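Local coordinates for N-formylglutamate amidohydrolase (Ralstonia eutropha, PDB 2Q7S), which binds a zinc ion and probably acts as a hydrolase of the N-formylglutamate amidohydrolase family, at residues A[192-203]-A[244-255]. Sequence-based numbering, arbitrary orientation.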
loop_
_atom_site.group_PDB
_atom_site.type_symbol
_atom_site.label_atom_id
_atom_site.label_comp_id
_atom_site.label_asym_id
_atom_site.label_seq_id
_atom_site.Cartn_x
_atom_site.Cartn_y
_atom_site.Cartn_z
ATOM N N ASP A 192 -0.080 13.159 -10.026
ATOM C CA ASP A 192 0.158 11.868 -10.582
ATOM C C ASP A 192 0.709 10.927 -9.505
ATOM O O ASP A 192 0.412 9.738 -9.533
ATOM C CB ASP A 192 1.137 11.962 -11.749
ATOM C CG ASP A 192 0.583 12.713 -12.921
ATOM O OD1 ASP A 192 -0.614 12.593 -13.167
ATOM O OD2 ASP A 192 1.363 13.379 -13.618
ATOM N N PHE A 193 1.554 11.470 -8.622
ATOM C CA PHE A 193 2.155 10.775 -7.462
ATOM C C PHE A 193 1.841 11.594 -6.242
ATOM O O PHE A 193 2.007 12.814 -6.270
ATOM C CB PHE A 193 3.661 10.703 -7.576
ATOM C CG PHE A 193 4.135 9.652 -8.524
ATOM C CD1 PHE A 193 4.141 9.881 -9.881
ATOM C CD2 PHE A 193 4.529 8.401 -8.051
ATOM C CE1 PHE A 193 4.527 8.883 -10.773
ATOM C CE2 PHE A 193 4.966 7.405 -8.959
ATOM C CZ PHE A 193 4.952 7.657 -10.288
ATOM N N VAL A 194 1.372 10.941 -5.188
ATOM C CA VAL A 194 1.252 11.532 -3.867
ATOM C C VAL A 194 2.183 10.767 -2.939
ATOM O O VAL A 194 2.189 9.512 -2.933
ATOM C CB VAL A 194 -0.228 11.531 -3.307
ATOM C CG1 VAL A 194 -0.309 12.169 -1.904
ATOM C CG2 VAL A 194 -1.164 12.271 -4.276
ATOM N N LEU A 195 2.980 11.531 -2.201
ATOM C CA LEU A 195 3.972 10.995 -1.251
ATOM C C LEU A 195 3.525 11.358 0.167
ATOM O O LEU A 195 3.421 12.506 0.495
ATOM C CB LEU A 195 5.339 11.619 -1.534
ATOM C CG LEU A 195 5.864 11.439 -2.942
ATOM C CD1 LEU A 195 7.242 12.149 -3.117
ATOM C CD2 LEU A 195 5.934 9.956 -3.320
ATOM N N GLY A 196 3.206 10.354 0.976
ATOM C CA GLY A 196 2.778 10.561 2.348
ATOM C C GLY A 196 3.866 10.137 3.320
ATOM O O GLY A 196 4.338 9.008 3.291
ATOM N N ASP A 197 4.245 11.074 4.190
ATOM C CA ASP A 197 5.226 10.824 5.224
ATOM C C ASP A 197 4.790 11.518 6.534
ATOM O O ASP A 197 5.629 11.917 7.353
ATOM C CB ASP A 197 6.591 11.278 4.710
ATOM C CG ASP A 197 6.670 12.840 4.461
ATOM O OD1 ASP A 197 5.687 13.591 4.701
ATOM O OD2 ASP A 197 7.758 13.328 4.090
ATOM N N ARG A 198 3.467 11.648 6.712
ATOM C CA ARG A 198 2.832 12.208 7.926
ATOM C C ARG A 198 3.426 13.575 8.185
ATOM O O ARG A 198 4.045 13.800 9.201
ATOM C CB ARG A 198 2.999 11.257 9.149
ATOM C CG ARG A 198 2.590 9.812 8.848
ATOM C CD ARG A 198 1.122 9.594 8.940
ATOM N NE ARG A 198 0.728 9.670 10.330
ATOM C CZ ARG A 198 -0.306 9.061 10.882
ATOM N NH1 ARG A 198 -1.149 8.305 10.179
ATOM N NH2 ARG A 198 -0.500 9.229 12.177
ATOM N N ASP A 199 3.265 14.446 7.187
ATOM C CA ASP A 199 3.819 15.811 7.137
ATOM C C ASP A 199 5.294 15.935 7.495
ATOM O O ASP A 199 5.688 16.789 8.291
ATOM C CB ASP A 199 2.987 16.741 8.001
ATOM C CG ASP A 199 1.535 16.811 7.557
ATOM O OD1 ASP A 199 1.287 16.976 6.331
ATOM O OD2 ASP A 199 0.646 16.745 8.458
ATOM N N GLY A 200 6.108 15.090 6.877
ATOM C CA GLY A 200 7.536 15.202 7.003
ATOM C C GLY A 200 8.158 14.552 8.219
ATOM O O GLY A 200 9.247 14.959 8.609
ATOM N N THR A 201 7.499 13.552 8.811
ATOM C CA THR A 201 7.976 12.934 10.075
ATOM C C THR A 201 8.431 11.463 9.999
ATOM O O THR A 201 9.104 10.975 10.902
ATOM C CB THR A 201 6.910 13.050 11.206
ATOM O OG1 THR A 201 5.698 12.458 10.772
ATOM C CG2 THR A 201 6.623 14.549 11.597
ATOM N N THR A 202 8.081 10.743 8.954
ATOM C CA THR A 202 8.341 9.290 8.928
ATOM C C THR A 202 9.473 8.855 8.027
ATOM O O THR A 202 9.903 7.689 8.073
ATOM C CB THR A 202 7.118 8.549 8.422
ATOM O OG1 THR A 202 6.868 8.964 7.067
ATOM C CG2 THR A 202 5.909 8.823 9.339
ATOM N N CYS A 203 9.914 9.769 7.171
ATOM C CA CYS A 203 11.039 9.546 6.277
ATOM C C CYS A 203 12.043 10.720 6.375
ATOM O O CYS A 203 11.679 11.904 6.443
ATOM C CB CYS A 203 10.541 9.445 4.861
ATOM S SG CYS A 203 11.700 8.741 3.718
ATOM N N ARG A 244 15.023 4.466 10.809
ATOM C CA ARG A 244 13.959 3.675 10.221
ATOM C C ARG A 244 13.087 4.696 9.502
ATOM O O ARG A 244 12.690 5.695 10.090
ATOM C CB ARG A 244 13.166 2.937 11.279
ATOM C CG ARG A 244 13.987 1.974 12.141
ATOM C CD ARG A 244 13.281 1.647 13.402
ATOM N NE ARG A 244 13.906 0.516 14.097
ATOM C CZ ARG A 244 13.650 -0.766 13.831
ATOM N NH1 ARG A 244 12.802 -1.106 12.881
ATOM N NH2 ARG A 244 14.264 -1.728 14.509
ATOM N N ASN A 245 12.816 4.449 8.233
ATOM C CA ASN A 245 12.140 5.421 7.361
ATOM C C ASN A 245 10.985 4.749 6.646
ATOM O O ASN A 245 11.115 3.636 6.170
ATOM C CB ASN A 245 13.132 5.980 6.318
ATOM C CG ASN A 245 14.356 6.612 6.952
ATOM O OD1 ASN A 245 14.318 7.758 7.394
ATOM N ND2 ASN A 245 15.413 5.816 7.100
ATOM N N SER A 246 9.879 5.456 6.528
ATOM C CA SER A 246 8.733 4.951 5.800
ATOM C C SER A 246 8.125 6.104 4.968
ATOM O O SER A 246 7.926 7.281 5.444
ATOM C CB SER A 246 7.710 4.367 6.775
ATOM O OG SER A 246 6.736 3.547 6.163
ATOM N N LEU A 247 7.782 5.742 3.751
ATOM C CA LEU A 247 7.149 6.650 2.778
ATOM C C LEU A 247 5.985 5.954 2.050
ATOM O O LEU A 247 6.182 4.917 1.429
ATOM C CB LEU A 247 8.220 7.085 1.764
ATOM C CG LEU A 247 7.766 8.090 0.688
ATOM C CD1 LEU A 247 7.334 9.415 1.378
ATOM C CD2 LEU A 247 8.929 8.289 -0.301
ATOM N N GLN A 248 4.773 6.515 2.101
ATOM C CA GLN A 248 3.668 5.952 1.313
ATOM C C GLN A 248 3.701 6.612 -0.064
ATOM O O GLN A 248 3.806 7.823 -0.164
ATOM C CB GLN A 248 2.349 6.208 2.012
ATOM C CG GLN A 248 1.188 5.436 1.459
ATOM C CD GLN A 248 -0.021 5.431 2.372
ATOM O OE1 GLN A 248 0.089 5.226 3.582
ATOM N NE2 GLN A 248 -1.189 5.664 1.793
ATOM N N ILE A 249 3.653 5.827 -1.133
ATOM C CA ILE A 249 3.629 6.378 -2.511
ATOM C C ILE A 249 2.372 5.964 -3.262
ATOM O O ILE A 249 2.114 4.725 -3.458
ATOM C CB ILE A 249 4.861 5.906 -3.363
ATOM C CG1 ILE A 249 6.182 6.236 -2.638
ATOM C CG2 ILE A 249 4.791 6.534 -4.765
ATOM C CD1 ILE A 249 7.467 5.936 -3.455
ATOM N N GLU A 250 1.634 6.969 -3.750
ATOM C CA GLU A 250 0.354 6.737 -4.444
ATOM C C GLU A 250 0.418 7.178 -5.905
ATOM O O GLU A 250 0.800 8.270 -6.169
ATOM C CB GLU A 250 -0.755 7.520 -3.742
ATOM C CG GLU A 250 -0.967 7.177 -2.295
ATOM C CD GLU A 250 -2.154 6.308 -2.044
ATOM O OE1 GLU A 250 -2.875 5.966 -3.007
ATOM O OE2 GLU A 250 -2.355 5.939 -0.874
ATOM N N ILE A 251 0.026 6.304 -6.831
ATOM C CA ILE A 251 0.034 6.568 -8.244
ATOM C C ILE A 251 -1.399 6.741 -8.786
ATOM O O ILE A 251 -2.253 5.844 -8.662
ATOM C CB ILE A 251 0.729 5.370 -8.991
ATOM C CG1 ILE A 251 2.159 5.177 -8.494
ATOM C CG2 ILE A 251 0.729 5.525 -10.484
ATOM C CD1 ILE A 251 2.854 4.040 -9.166
ATOM N N ARG A 252 -1.649 7.859 -9.459
ATOM C CA ARG A 252 -2.925 8.088 -10.147
ATOM C C ARG A 252 -3.133 6.969 -11.215
ATOM O O ARG A 252 -2.417 6.839 -12.193
ATOM C CB ARG A 252 -2.927 9.476 -10.790
ATOM C CG ARG A 252 -4.273 10.077 -11.153
ATOM C CD ARG A 252 -4.125 11.574 -11.478
ATOM N NE ARG A 252 -3.283 11.855 -12.649
ATOM C CZ ARG A 252 -3.756 11.961 -13.892
ATOM N NH1 ARG A 252 -5.039 11.756 -14.146
ATOM N NH2 ARG A 252 -2.946 12.257 -14.886
ATOM N N ARG A 253 -4.175 6.191 -11.019
ATOM C CA ARG A 253 -4.477 4.990 -11.794
ATOM C C ARG A 253 -4.547 5.125 -13.300
ATOM O O ARG A 253 -4.063 4.216 -13.986
ATOM C CB ARG A 253 -5.779 4.348 -11.257
ATOM C CG ARG A 253 -5.538 3.517 -10.014
ATOM C CD ARG A 253 -6.857 3.150 -9.328
ATOM N NE ARG A 253 -6.664 2.581 -8.003
ATOM C CZ ARG A 253 -7.683 2.386 -7.161
ATOM N NH1 ARG A 253 -8.902 2.669 -7.552
ATOM N NH2 ARG A 253 -7.476 1.876 -5.982
ATOM N N PRO A 254 -5.130 6.242 -13.835
ATOM C CA PRO A 254 -5.205 6.442 -15.289
ATOM C C PRO A 254 -3.867 6.375 -15.973
ATOM O O PRO A 254 -3.799 6.009 -17.141
ATOM C CB PRO A 254 -5.847 7.833 -15.449
ATOM C CG PRO A 254 -6.588 8.038 -14.287
ATOM C CD PRO A 254 -5.798 7.348 -13.144
ATOM N N LEU A 255 -2.813 6.675 -15.223
ATOM C CA LEU A 255 -1.437 6.573 -15.710
ATOM C C LEU A 255 -1.043 5.192 -16.229
ATOM O O LEU A 255 -0.082 5.072 -16.965
ATOM C CB LEU A 255 -0.456 6.964 -14.608
ATOM C CG LEU A 255 -0.463 8.420 -14.127
ATOM C CD1 LEU A 255 0.614 8.597 -13.081
ATOM C CD2 LEU A 255 -0.226 9.346 -15.274
#
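Asp192 and Arg252 meet at one end of an antiparallel strand pair, and the aspartate can be followed outward atom by atom. Its CB lies 3.7 Å from CD1 of Leu255; CG, set beside the backbone N and anti to the carbonyl carbon (chi1 -66°), carries OD1 to the guanidinium edge. OD1 accepts from Arg252 NE at 2.8 Å and from NH2 as well, while OD2 is hydrogen-bonded outside the two segments. Carboxylate and guanidinium planes are 27° apart, nearly coplanar, a side-on salt bridge in which one oxygen takes both N-H groups. Arg252 NH1 turns to Asn176, so two partners fix the rotation of the group. Arg252 N also donates to Asp192 O.

Reciprocal backbone bonds then identify Val194–Glu250 and Gly196–Gln248 as hydrogen-bonded pairs, with Phe193–Ile251 and Leu195–Ile249 as the non-hydrogen-bonded ones. On the face of Phe193 and Leu195, the Phe193 ring receives Ile249 CG2 at its edge, 3.8 Å from CD2, while Ile251 CG1 comes obliquely to within 3.6 Å of CE2. Leu195 runs alongside Ile249, its CD2 against CG1; Phe193 and Leu195 also pack on Leu215 and Val211 of helix 205-217.

Beyond the turn, where Asp197 OD1 accepts from Gly200 N in an Asx motif, the chain returns to the partner strand. Thr202 OG1, held between the backbone N and the carbonyl carbon (chi1 63°), donates to Ser246 O at 2.6 Å, and Ser246 N returns a bond to Thr202 O.

On the face of Val194, Gln248 NE2 reaches the anti lone pair of Glu250 OE2 at 2.9 Å. Glu250's side chain touches the zinc ligand His172, about 5 Å from the metal; strand 244-252 lies between strands 166-174 and 193-196 in the mixed sheet of an alpha/beta fold.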